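Local coordinates for fat acid-binding protein (Eubacterium ventriosum, PDB 3NYI) that belongs to the DegV family and probably binds lipids, here holding one molecule of stearic acid, at residues N127-D136 / E267-S276; L158-G169 / T280-R291. All coordinates share one frame; numbering follows the deposited sequence.

Interaction 1: residues N127-D136 / E267-S276. With STE (stearic acid), chain C.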
loop_
_atom_site.group_PDB
_atom_site.type_symbol
_atom_site.label_atom_id
_atom_site.label_comp_id
_atom_site.label_asym_id
_atom_site.label_seq_id
_atom_site.Cartn_x
_atom_site.Cartn_y
_atom_site.Cartn_z
ATOM N N ASN A 127 -1.843 0.777 -2.844
ATOM C CA ASN A 127 -1.971 0.366 -1.445
ATOM C C ASN A 127 -0.669 -0.317 -1.088
ATOM O O ASN A 127 0.072 -0.775 -1.984
ATOM C CB ASN A 127 -3.137 -0.618 -1.290
ATOM C CG ASN A 127 -3.374 -1.043 0.145
ATOM O OD1 ASN A 127 -2.953 -0.368 1.094
ATOM N ND2 ASN A 127 -4.040 -2.195 0.315
ATOM N N THR A 128 -0.378 -0.379 0.207
ATOM C CA THR A 128 0.786 -1.105 0.714
ATOM C C THR A 128 2.006 -0.981 -0.232
ATOM O O THR A 128 2.436 0.149 -0.523
ATOM C CB THR A 128 0.424 -2.585 1.151
ATOM O OG1 THR A 128 1.584 -3.259 1.664
ATOM C CG2 THR A 128 -0.231 -3.411 0.007
ATOM N N VAL A 129 2.564 -2.104 -0.691
ATOM C CA VAL A 129 3.831 -2.063 -1.448
ATOM C C VAL A 129 3.854 -1.038 -2.616
ATOM O O VAL A 129 4.860 -0.359 -2.809
ATOM C CB VAL A 129 4.309 -3.483 -1.904
ATOM C CG1 VAL A 129 3.347 -4.083 -2.938
ATOM C CG2 VAL A 129 5.774 -3.453 -2.447
ATOM N N THR A 130 2.769 -0.927 -3.389
ATOM C CA THR A 130 2.797 -0.013 -4.530
ATOM C C THR A 130 2.584 1.424 -4.091
ATOM O O THR A 130 2.993 2.331 -4.765
ATOM C CB THR A 130 1.788 -0.359 -5.656
ATOM O OG1 THR A 130 0.548 -0.779 -5.083
ATOM C CG2 THR A 130 2.339 -1.476 -6.602
ATOM N N GLN A 131 1.907 1.636 -2.962
ATOM C CA GLN A 131 1.836 2.965 -2.427
ATOM C C GLN A 131 3.226 3.359 -1.944
ATOM O O GLN A 131 3.658 4.485 -2.170
ATOM C CB GLN A 131 0.820 3.043 -1.269
ATOM C CG GLN A 131 0.483 4.471 -0.850
ATOM C CD GLN A 131 -0.640 4.462 0.182
ATOM O OE1 GLN A 131 -1.403 3.495 0.260
ATOM N NE2 GLN A 131 -0.738 5.522 0.981
ATOM N N ALA A 132 3.932 2.436 -1.287
ATOM C CA ALA A 132 5.323 2.698 -0.886
ATOM C C ALA A 132 6.245 2.963 -2.105
ATOM O O ALA A 132 7.066 3.899 -2.097
ATOM C CB ALA A 132 5.856 1.536 -0.055
ATOM N N LEU A 133 6.091 2.155 -3.149
ATOM C CA LEU A 133 6.881 2.356 -4.387
ATOM C C LEU A 133 6.622 3.718 -5.029
ATOM O O LEU A 133 7.553 4.371 -5.507
ATOM C CB LEU A 133 6.583 1.247 -5.404
ATOM C CG LEU A 133 7.209 -0.102 -5.039
ATOM C CD1 LEU A 133 6.643 -1.220 -5.908
ATOM C CD2 LEU A 133 8.749 -0.021 -5.165
ATOM N N LEU A 134 5.357 4.147 -5.049
ATOM C CA LEU A 134 5.036 5.441 -5.637
ATOM C C LEU A 134 5.625 6.581 -4.812
ATOM O O LEU A 134 6.219 7.505 -5.354
ATOM C CB LEU A 134 3.521 5.632 -5.784
ATOM C CG LEU A 134 3.115 6.957 -6.439
ATOM C CD1 LEU A 134 3.484 6.958 -7.935
ATOM C CD2 LEU A 134 1.615 7.221 -6.259
ATOM N N ILE A 135 5.443 6.530 -3.496
ATOM C CA ILE A 135 6.020 7.549 -2.652
ATOM C C ILE A 135 7.529 7.613 -2.861
ATOM O O ILE A 135 8.112 8.685 -2.998
ATOM C CB ILE A 135 5.706 7.285 -1.177
ATOM C CG1 ILE A 135 4.219 7.548 -0.928
ATOM C CG2 ILE A 135 6.540 8.186 -0.312
ATOM C CD1 ILE A 135 3.684 6.925 0.401
ATOM N N ASP A 136 8.151 6.448 -2.902
ATOM C CA ASP A 136 9.593 6.380 -3.118
ATOM C C ASP A 136 10.033 6.955 -4.474
ATOM O O ASP A 136 11.071 7.606 -4.562
ATOM C CB ASP A 136 10.103 4.946 -2.928
ATOM C CG ASP A 136 11.618 4.856 -3.021
ATOM O OD1 ASP A 136 12.306 5.524 -2.214
ATOM O OD2 ASP A 136 12.103 4.146 -3.925
ATOM N N GLU A 267 14.628 -1.105 0.171
ATOM C CA GLU A 267 14.091 0.022 0.925
ATOM C C GLU A 267 12.566 0.001 0.957
ATOM O O GLU A 267 11.952 0.428 1.939
ATOM C CB GLU A 267 14.570 1.357 0.347
ATOM C CG GLU A 267 15.850 1.889 0.958
ATOM C CD GLU A 267 15.971 3.403 0.811
ATOM O OE1 GLU A 267 16.094 4.090 1.847
ATOM O OE2 GLU A 267 15.928 3.905 -0.337
ATOM N N THR A 268 11.965 -0.503 -0.118
ATOM C CA THR A 268 10.504 -0.501 -0.250
ATOM C C THR A 268 9.851 -1.875 -0.107
ATOM O O THR A 268 8.670 -2.035 -0.400
ATOM C CB THR A 268 10.043 0.180 -1.555
ATOM O OG1 THR A 268 10.895 -0.222 -2.641
ATOM C CG2 THR A 268 10.115 1.711 -1.397
ATOM N N ASN A 269 10.614 -2.866 0.341
ATOM C CA ASN A 269 10.009 -4.096 0.827
ATOM C C ASN A 269 9.154 -3.692 2.028
ATOM O O ASN A 269 9.514 -2.773 2.749
ATOM C CB ASN A 269 11.078 -5.092 1.299
ATOM C CG ASN A 269 11.814 -5.749 0.145
ATOM O OD1 ASN A 269 11.388 -5.651 -1.007
ATOM N ND2 ASN A 269 12.925 -6.426 0.451
ATOM N N VAL A 270 8.029 -4.355 2.243
ATOM C CA VAL A 270 7.196 -3.990 3.389
ATOM C C VAL A 270 6.716 -5.186 4.185
ATOM O O VAL A 270 6.443 -6.253 3.634
ATOM C CB VAL A 270 5.964 -3.171 2.963
ATOM C CG1 VAL A 270 6.390 -1.819 2.388
ATOM C CG2 VAL A 270 5.089 -3.968 1.970
ATOM N N ALA A 271 6.607 -4.996 5.496
ATOM C CA ALA A 271 5.820 -5.893 6.314
ATOM C C ALA A 271 4.395 -5.379 6.154
ATOM O O ALA A 271 4.063 -4.288 6.629
ATOM C CB ALA A 271 6.263 -5.813 7.773
ATOM N N ILE A 272 3.565 -6.142 5.457
ATOM C CA ILE A 272 2.231 -5.664 5.096
ATOM C C ILE A 272 1.509 -5.232 6.371
ATOM O O ILE A 272 1.501 -5.959 7.372
ATOM C CB ILE A 272 1.462 -6.732 4.349
ATOM C CG1 ILE A 272 2.176 -7.031 3.018
ATOM C CG2 ILE A 272 0.024 -6.291 4.096
ATOM C CD1 ILE A 272 1.672 -8.286 2.351
ATOM N N GLY A 273 0.949 -4.031 6.349
ATOM C CA GLY A 273 0.415 -3.449 7.570
ATOM C C GLY A 273 -1.004 -3.825 7.910
ATOM O O GLY A 273 -1.686 -4.529 7.163
ATOM N N ILE A 274 -1.436 -3.328 9.067
ATOM C CA ILE A 274 -2.776 -3.509 9.588
ATOM C C ILE A 274 -3.881 -3.149 8.606
ATOM O O ILE A 274 -4.850 -3.894 8.464
ATOM C CB ILE A 274 -2.925 -2.652 10.860
ATOM C CG1 ILE A 274 -2.047 -3.243 11.973
ATOM C CG2 ILE A 274 -4.387 -2.549 11.276
ATOM C CD1 ILE A 274 -2.055 -2.424 13.291
ATOM N N VAL A 275 -3.753 -2.011 7.930
ATOM C CA VAL A 275 -4.798 -1.594 6.978
ATOM C C VAL A 275 -5.128 -2.716 5.962
ATOM O O VAL A 275 -6.293 -3.048 5.737
ATOM C CB VAL A 275 -4.414 -0.303 6.222
ATOM C CG1 VAL A 275 -5.454 0.012 5.135
ATOM C CG2 VAL A 275 -4.258 0.859 7.197
ATOM N N SER A 276 -4.108 -3.293 5.343
ATOM C CA SER A 276 -4.351 -4.375 4.395
ATOM C C SER A 276 -4.698 -5.689 5.072
ATOM O O SER A 276 -5.582 -6.425 4.614
ATOM C CB SER A 276 -3.136 -4.597 3.476
ATOM O OG SER A 276 -2.926 -3.479 2.645
HETATM C C1 STE C . -10.773 2.174 5.668
HETATM O O1 STE C . -11.091 3.207 5.164
HETATM O O2 STE C . -11.488 1.677 6.489
HETATM C C2 STE C . -9.573 1.383 5.098
HETATM C C3 STE C . -10.062 0.262 4.146
HETATM C C4 STE C . -8.861 -0.592 3.671
HETATM C C5 STE C . -9.275 -1.555 2.535
HETATM C C6 STE C . -8.069 -2.432 2.123
HETATM C C7 STE C . -8.478 -3.479 1.057
HETATM C C8 STE C . -7.198 -4.212 0.576
HETATM C C9 STE C . -7.534 -5.293 -0.475
HETATM C C10 STE C . -6.230 -6.050 -0.848
HETATM C C11 STE C . -5.407 -5.167 -1.788
HETATM C C12 STE C . -3.924 -4.977 -1.391
HETATM C C13 STE C . -3.335 -6.095 -0.516
HETATM C C14 STE C . -1.956 -6.457 -1.132
HETATM C C15 STE C . -1.096 -7.270 -0.136
HETATM C C16 STE C . 0.080 -7.912 -0.913
HETATM C C17 STE C . 1.264 -6.923 -0.979
HETATM C C18 STE C . 2.512 -7.597 -1.595
HETATM O O HOH W 1 12.446 1.488 -3.884
#
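Residues 267-276 run along the first turns of helix 128-143, their closest CA approaches being Ala132 to Thr268 (6.1 Å), Val129 to Val270 and Thr128 to Ile272. Asn127, at the chain's entry to the helix, donates an N-H from ND2 to Ser276 OG (2.9 Å), bent at 131° and with the hydroxyl tilted from the amide plane; CG lies anti to the backbone N (chi1 -177°), which carries the amide across to helix 274-280. The same ND2 is 3.3 Å from stearate C12, and an alanine here would probably leave Ser276 OG without this donor and open a gap beside the acyl chain. Thr128 OG1 rests on Val270 CG2 (3.6 Å) while bonding to Asp14, and its CG2 turns to stearate C14. Val270 spreads its methyls over Val129 CB and Ala132 CB. Farther along, Leu133 CD2 presses on Thr268 OG1 (3.3 Å), and Thr268 CG2 packs on Asp136 CB. A water joins Asp136 OD2 to Thr268 OG1, which also bonds to Ser239; Tyr19 and Arg140 hold the carboxylate. Val129 CG1 and Ile272 CD1, the latter 3.6 Å from stearate C17, flank the end of the acyl chain, an apolar lining characteristic of the fatty-acid pocket of DegV proteins.

Interaction 2: residues L158-G169 / T280-R291. With STE (stearic acid), chain C.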
loop_
_atom_site.group_PDB
_atom_site.type_symbol
_atom_site.label_atom_id
_atom_site.label_comp_id
_atom_site.label_asym_id
_atom_site.label_seq_id
_atom_site.Cartn_x
_atom_site.Cartn_y
_atom_site.Cartn_z
ATOM N N LEU A 158 3.497 6.821 -13.785
ATOM C CA LEU A 158 3.980 5.999 -12.675
ATOM C C LEU A 158 2.836 5.185 -12.074
ATOM O O LEU A 158 2.947 3.967 -11.865
ATOM C CB LEU A 158 4.614 6.873 -11.589
ATOM C CG LEU A 158 6.000 7.423 -11.904
ATOM C CD1 LEU A 158 6.489 8.384 -10.819
ATOM C CD2 LEU A 158 6.963 6.269 -12.091
HETATM N N MSE A 159 1.729 5.855 -11.774
HETATM C CA MSE A 159 0.593 5.166 -11.175
HETATM C C MSE A 159 0.014 4.079 -12.081
HETATM O O MSE A 159 -0.331 2.987 -11.619
HETATM C CB MSE A 159 -0.492 6.170 -10.789
HETATM C CG MSE A 159 -0.057 7.125 -9.689
HETATM SE SE MSE A 159 -1.593 8.226 -9.117
HETATM C CE MSE A 159 -1.984 9.139 -10.799
ATOM N N ALA A 160 -0.087 4.380 -13.374
ATOM C CA ALA A 160 -0.598 3.404 -14.343
ATOM C C ALA A 160 0.289 2.149 -14.450
ATOM O O ALA A 160 -0.197 1.054 -14.762
ATOM C CB ALA A 160 -0.766 4.056 -15.711
ATOM N N SER A 161 1.583 2.308 -14.181
ATOM C CA SER A 161 2.541 1.217 -14.354
ATOM C C SER A 161 2.592 0.319 -13.132
ATOM O O SER A 161 3.061 -0.818 -13.220
ATOM C CB SER A 161 3.950 1.759 -14.628
ATOM O OG SER A 161 4.565 2.188 -13.411
ATOM N N ALA A 162 2.118 0.816 -11.983
ATOM C CA ALA A 162 2.224 0.055 -10.752
ATOM C C ALA A 162 1.373 -1.208 -10.770
ATOM O O ALA A 162 0.241 -1.199 -11.269
ATOM C CB ALA A 162 1.829 0.954 -9.506
ATOM N N ARG A 163 1.898 -2.293 -10.203
ATOM C CA ARG A 163 1.116 -3.527 -10.042
ATOM C C ARG A 163 1.438 -4.186 -8.712
ATOM O O ARG A 163 2.593 -4.186 -8.288
ATOM C CB ARG A 163 1.462 -4.562 -11.118
ATOM C CG ARG A 163 1.117 -4.200 -12.557
ATOM C CD ARG A 163 -0.400 -4.131 -12.749
ATOM N NE ARG A 163 -0.724 -3.939 -14.161
ATOM C CZ ARG A 163 -0.740 -2.766 -14.770
ATOM N NH1 ARG A 163 -0.464 -1.659 -14.086
ATOM N NH2 ARG A 163 -1.036 -2.699 -16.065
ATOM N N ILE A 164 0.439 -4.801 -8.083
ATOM C CA ILE A 164 0.727 -5.768 -7.037
ATOM C C ILE A 164 0.276 -7.124 -7.527
ATOM O O ILE A 164 -0.823 -7.257 -8.065
ATOM C CB ILE A 164 -0.033 -5.497 -5.696
ATOM C CG1 ILE A 164 0.132 -4.054 -5.238
ATOM C CG2 ILE A 164 0.484 -6.464 -4.620
ATOM C CD1 ILE A 164 -0.624 -3.728 -3.913
ATOM N N PHE A 165 1.115 -8.130 -7.321
ATOM C CA PHE A 165 0.765 -9.508 -7.622
ATOM C C PHE A 165 0.859 -10.282 -6.321
ATOM O O PHE A 165 1.910 -10.309 -5.694
ATOM C CB PHE A 165 1.765 -10.081 -8.638
ATOM C CG PHE A 165 1.821 -9.310 -9.919
ATOM C CD1 PHE A 165 0.815 -9.452 -10.862
ATOM C CD2 PHE A 165 2.861 -8.417 -10.173
ATOM C CE1 PHE A 165 0.845 -8.724 -12.061
ATOM C CE2 PHE A 165 2.900 -7.693 -11.361
ATOM C CZ PHE A 165 1.884 -7.849 -12.306
ATOM N N PHE A 166 -0.232 -10.898 -5.893
ATOM C CA PHE A 166 -0.221 -11.489 -4.556
ATOM C C PHE A 166 -1.241 -12.576 -4.358
ATOM O O PHE A 166 -2.112 -12.797 -5.212
ATOM C CB PHE A 166 -0.370 -10.411 -3.472
ATOM C CG PHE A 166 -1.722 -9.731 -3.431
ATOM C CD1 PHE A 166 -2.603 -9.983 -2.377
ATOM C CD2 PHE A 166 -2.093 -8.803 -4.404
ATOM C CE1 PHE A 166 -3.846 -9.347 -2.296
ATOM C CE2 PHE A 166 -3.339 -8.156 -4.333
ATOM C CZ PHE A 166 -4.212 -8.423 -3.265
ATOM N N THR A 167 -1.120 -13.260 -3.223
ATOM C CA THR A 167 -2.119 -14.234 -2.830
ATOM C C THR A 167 -2.444 -14.060 -1.345
ATOM O O THR A 167 -1.760 -13.322 -0.639
ATOM C CB THR A 167 -1.658 -15.672 -3.157
ATOM O OG1 THR A 167 -2.768 -16.571 -3.040
ATOM C CG2 THR A 167 -0.514 -16.113 -2.238
ATOM N N VAL A 168 -3.514 -14.704 -0.891
ATOM C CA VAL A 168 -3.947 -14.606 0.504
ATOM C C VAL A 168 -4.363 -15.989 1.004
ATOM O O VAL A 168 -4.399 -16.931 0.227
ATOM C CB VAL A 168 -5.112 -13.630 0.644
ATOM C CG1 VAL A 168 -4.650 -12.205 0.269
ATOM C CG2 VAL A 168 -6.289 -14.074 -0.240
ATOM N N GLY A 169 -4.668 -16.119 2.294
ATOM C CA GLY A 169 -4.966 -17.429 2.862
ATOM C C GLY A 169 -6.393 -17.919 2.668
ATOM O O GLY A 169 -6.673 -19.110 2.801
ATOM N N THR A 280 -7.139 -8.685 4.142
ATOM C CA THR A 280 -6.621 -9.881 3.468
ATOM C C THR A 280 -6.611 -11.111 4.354
ATOM O O THR A 280 -6.585 -12.233 3.851
ATOM C CB THR A 280 -5.163 -9.706 2.981
ATOM O OG1 THR A 280 -4.301 -9.438 4.101
ATOM C CG2 THR A 280 -5.062 -8.575 1.969
ATOM N N GLY A 281 -6.625 -10.895 5.671
ATOM C CA GLY A 281 -6.283 -11.941 6.608
ATOM C C GLY A 281 -4.800 -11.857 6.898
ATOM O O GLY A 281 -4.091 -11.068 6.278
ATOM N N PRO A 282 -4.310 -12.685 7.830
ATOM C CA PRO A 282 -2.913 -12.573 8.252
ATOM C C PRO A 282 -1.914 -13.232 7.297
ATOM O O PRO A 282 -0.720 -13.189 7.596
ATOM C CB PRO A 282 -2.881 -13.331 9.600
ATOM C CG PRO A 282 -4.202 -14.058 9.708
ATOM C CD PRO A 282 -4.983 -13.841 8.448
ATOM N N TYR A 283 -2.356 -13.810 6.180
ATOM C CA TYR A 283 -1.400 -14.514 5.307
ATOM C C TYR A 283 -1.221 -13.982 3.877
ATOM O O TYR A 283 -1.064 -14.772 2.950
ATOM C CB TYR A 283 -1.731 -16.006 5.266
ATOM C CG TYR A 283 -1.893 -16.578 6.653
ATOM C CD1 TYR A 283 -0.819 -16.621 7.531
ATOM C CD2 TYR A 283 -3.124 -17.044 7.094
ATOM C CE1 TYR A 283 -0.965 -17.126 8.811
ATOM C CE2 TYR A 283 -3.279 -17.555 8.370
ATOM C CZ TYR A 283 -2.197 -17.595 9.222
ATOM O OH TYR A 283 -2.350 -18.102 10.491
ATOM N N PRO A 284 -1.196 -12.651 3.692
ATOM C CA PRO A 284 -0.937 -12.170 2.328
ATOM C C PRO A 284 0.548 -12.271 1.992
ATOM O O PRO A 284 1.378 -12.155 2.891
ATOM C CB PRO A 284 -1.326 -10.693 2.397
ATOM C CG PRO A 284 -1.193 -10.312 3.871
ATOM C CD PRO A 284 -1.090 -11.576 4.691
ATOM N N ILE A 285 0.879 -12.481 0.722
ATOM C CA ILE A 285 2.279 -12.468 0.310
ATOM C C ILE A 285 2.343 -12.165 -1.178
ATOM O O ILE A 285 1.506 -12.620 -1.948
ATOM C CB ILE A 285 2.983 -13.799 0.627
ATOM C CG1 ILE A 285 4.477 -13.708 0.291
ATOM C CG2 ILE A 285 2.305 -14.968 -0.090
ATOM C CD1 ILE A 285 5.330 -14.748 1.006
ATOM N N GLY A 286 3.303 -11.351 -1.583
ATOM C CA GLY A 286 3.328 -10.935 -2.972
ATOM C C GLY A 286 4.412 -9.937 -3.255
ATOM O O GLY A 286 5.312 -9.731 -2.441
ATOM N N LEU A 287 4.335 -9.330 -4.431
ATOM C CA LEU A 287 5.335 -8.367 -4.847
ATOM C C LEU A 287 4.652 -7.217 -5.558
ATOM O O LEU A 287 3.559 -7.372 -6.106
ATOM C CB LEU A 287 6.391 -9.020 -5.761
ATOM C CG LEU A 287 5.932 -9.483 -7.144
ATOM C CD1 LEU A 287 7.079 -9.415 -8.137
ATOM C CD2 LEU A 287 5.380 -10.900 -7.073
ATOM N N GLY A 288 5.288 -6.051 -5.498
ATOM C CA GLY A 288 4.833 -4.870 -6.202
ATOM C C GLY A 288 5.912 -4.390 -7.152
ATOM O O GLY A 288 7.113 -4.604 -6.923
ATOM N N VAL A 289 5.494 -3.757 -8.238
ATOM C CA VAL A 289 6.455 -3.221 -9.192
ATOM C C VAL A 289 5.985 -1.847 -9.611
ATOM O O VAL A 289 4.793 -1.537 -9.535
ATOM C CB VAL A 289 6.607 -4.123 -10.451
ATOM C CG1 VAL A 289 6.833 -5.562 -10.031
ATOM C CG2 VAL A 289 5.368 -3.995 -11.361
ATOM N N ILE A 290 6.919 -1.021 -10.050
ATOM C CA ILE A 290 6.568 0.282 -10.595
ATOM C C ILE A 290 7.665 0.710 -11.544
ATOM O O ILE A 290 8.814 0.284 -11.394
ATOM C CB ILE A 290 6.388 1.348 -9.470
ATOM C CG1 ILE A 290 5.598 2.562 -9.978
ATOM C CG2 ILE A 290 7.746 1.777 -8.932
ATOM C CD1 ILE A 290 5.105 3.531 -8.839
ATOM N N ARG A 291 7.323 1.553 -12.516
ATOM C CA ARG A 291 8.312 2.025 -13.484
ATOM C C ARG A 291 9.293 2.956 -12.790
ATOM O O ARG A 291 8.908 3.708 -11.901
ATOM C CB ARG A 291 7.651 2.792 -14.637
ATOM C CG ARG A 291 7.117 1.937 -15.765
ATOM C CD ARG A 291 8.247 1.333 -16.565
ATOM N NE ARG A 291 8.981 2.342 -17.318
ATOM C CZ ARG A 291 8.728 2.661 -18.584
ATOM N NH1 ARG A 291 7.742 2.064 -19.246
ATOM N NH2 ARG A 291 9.456 3.588 -19.184
HETATM C C1 STE C . -10.773 2.174 5.668
HETATM O O1 STE C . -11.091 3.207 5.164
HETATM O O2 STE C . -11.488 1.677 6.489
HETATM C C2 STE C . -9.573 1.383 5.098
HETATM C C3 STE C . -10.062 0.262 4.146
HETATM C C4 STE C . -8.861 -0.592 3.671
HETATM C C5 STE C . -9.275 -1.555 2.535
HETATM C C6 STE C . -8.069 -2.432 2.123
HETATM C C7 STE C . -8.478 -3.479 1.057
HETATM C C8 STE C . -7.198 -4.212 0.576
HETATM C C9 STE C . -7.534 -5.293 -0.475
HETATM C C10 STE C . -6.230 -6.050 -0.848
HETATM C C11 STE C . -5.407 -5.167 -1.788
HETATM C C12 STE C . -3.924 -4.977 -1.391
HETATM C C13 STE C . -3.335 -6.095 -0.516
HETATM C C14 STE C . -1.956 -6.457 -1.132
HETATM C C15 STE C . -1.096 -7.270 -0.136
HETATM C C16 STE C . 0.080 -7.912 -0.913
HETATM C C17 STE C . 1.264 -6.923 -0.979
HETATM C C18 STE C . 2.512 -7.597 -1.595
HETATM O O HOH W 2 -4.780 -14.273 4.534
#
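An antiparallel pair at the middle of the six-stranded mixed sheet, strands 163-167 and 285-291, forms a wall of the fatty-acid pocket: Phe166 and Gly286 both meet the stearate. The strand axes come within 4.6 Å at 171°. Six backbone bonds join Arg163 with Val289, Phe165 with Leu287 and Thr167 with Ile285, two for each pair; Phe165 N to Leu287 O, at 2.8 Å, is nearly straight. Between them Ile164 faces Gly288 and Phe166 faces Gly286, as non-hydrogen-bonded pairs. A chi1 of 68° places the Phe166 ring on the lipid side of the sheet, its face against the stearate with C14 3.5 Å above the ring centre. A side chain at Gly286 would run into Phe166 CB and Phe165 O; its bare backbone probably helps the acyl terminus settle there, Gly286 C to stearate C18 being 3.4 Å. Ile164 CG2 and Thr280 CG2 add apolar contacts to the chain. On the other face of the sheet, Phe165 CB meets Leu287 CD2, Thr167 CG2 lies beside Ile285 CG2, and helix 213-231 packs on the Phe165 ring.

At the helix end, Ser161 OG accepts a hydrogen bond from Arg291 N (3.0 Å) and donates to Leu158 O, so one hydroxyl links the last turn of helix 148-161 to the end of strand 285-291. Arg163 bends at chi2 and brings NH1 to the carbonyls of Ala160 and Ala162, both in the guanidinium plane. At the far end a water accepts from Gly169 N and Tyr283 N and donates to Thr280 O, bridging the two segments past the last strand pair. Most of the polar bonding across the contact is between backbone atoms, while the Phe166 ring and the methyls of Ile164 and Thr280 meet the lipid, consistent with the inner part of the acyl chain being held mainly by dispersion and shape.

In the fold
The two interactions, with centres about 9 Å apart, enclose the methyl-terminal part of the stearate between them. In interaction 1 the start of helix 128-143 and the loop around Ile272 meet the lipid; in interaction 2 the sheet does. They also touch directly: Thr130 CG2 reaches Arg163 O (3.2 Å), Leu133 CD1 lies against Gly288 C (3.5 Å) and Asn127 O abuts Ile164 CD1 (3.6 Å), so helix 128-143 packs on the face of the sheet bearing Ile164. The segments alternate along the chain, with helix 148-161 following helix 128-143 and strand 285-291 following helix 274-280. Beyond both contacts, Ser97 and Thr65 hydrogen-bond the stearate.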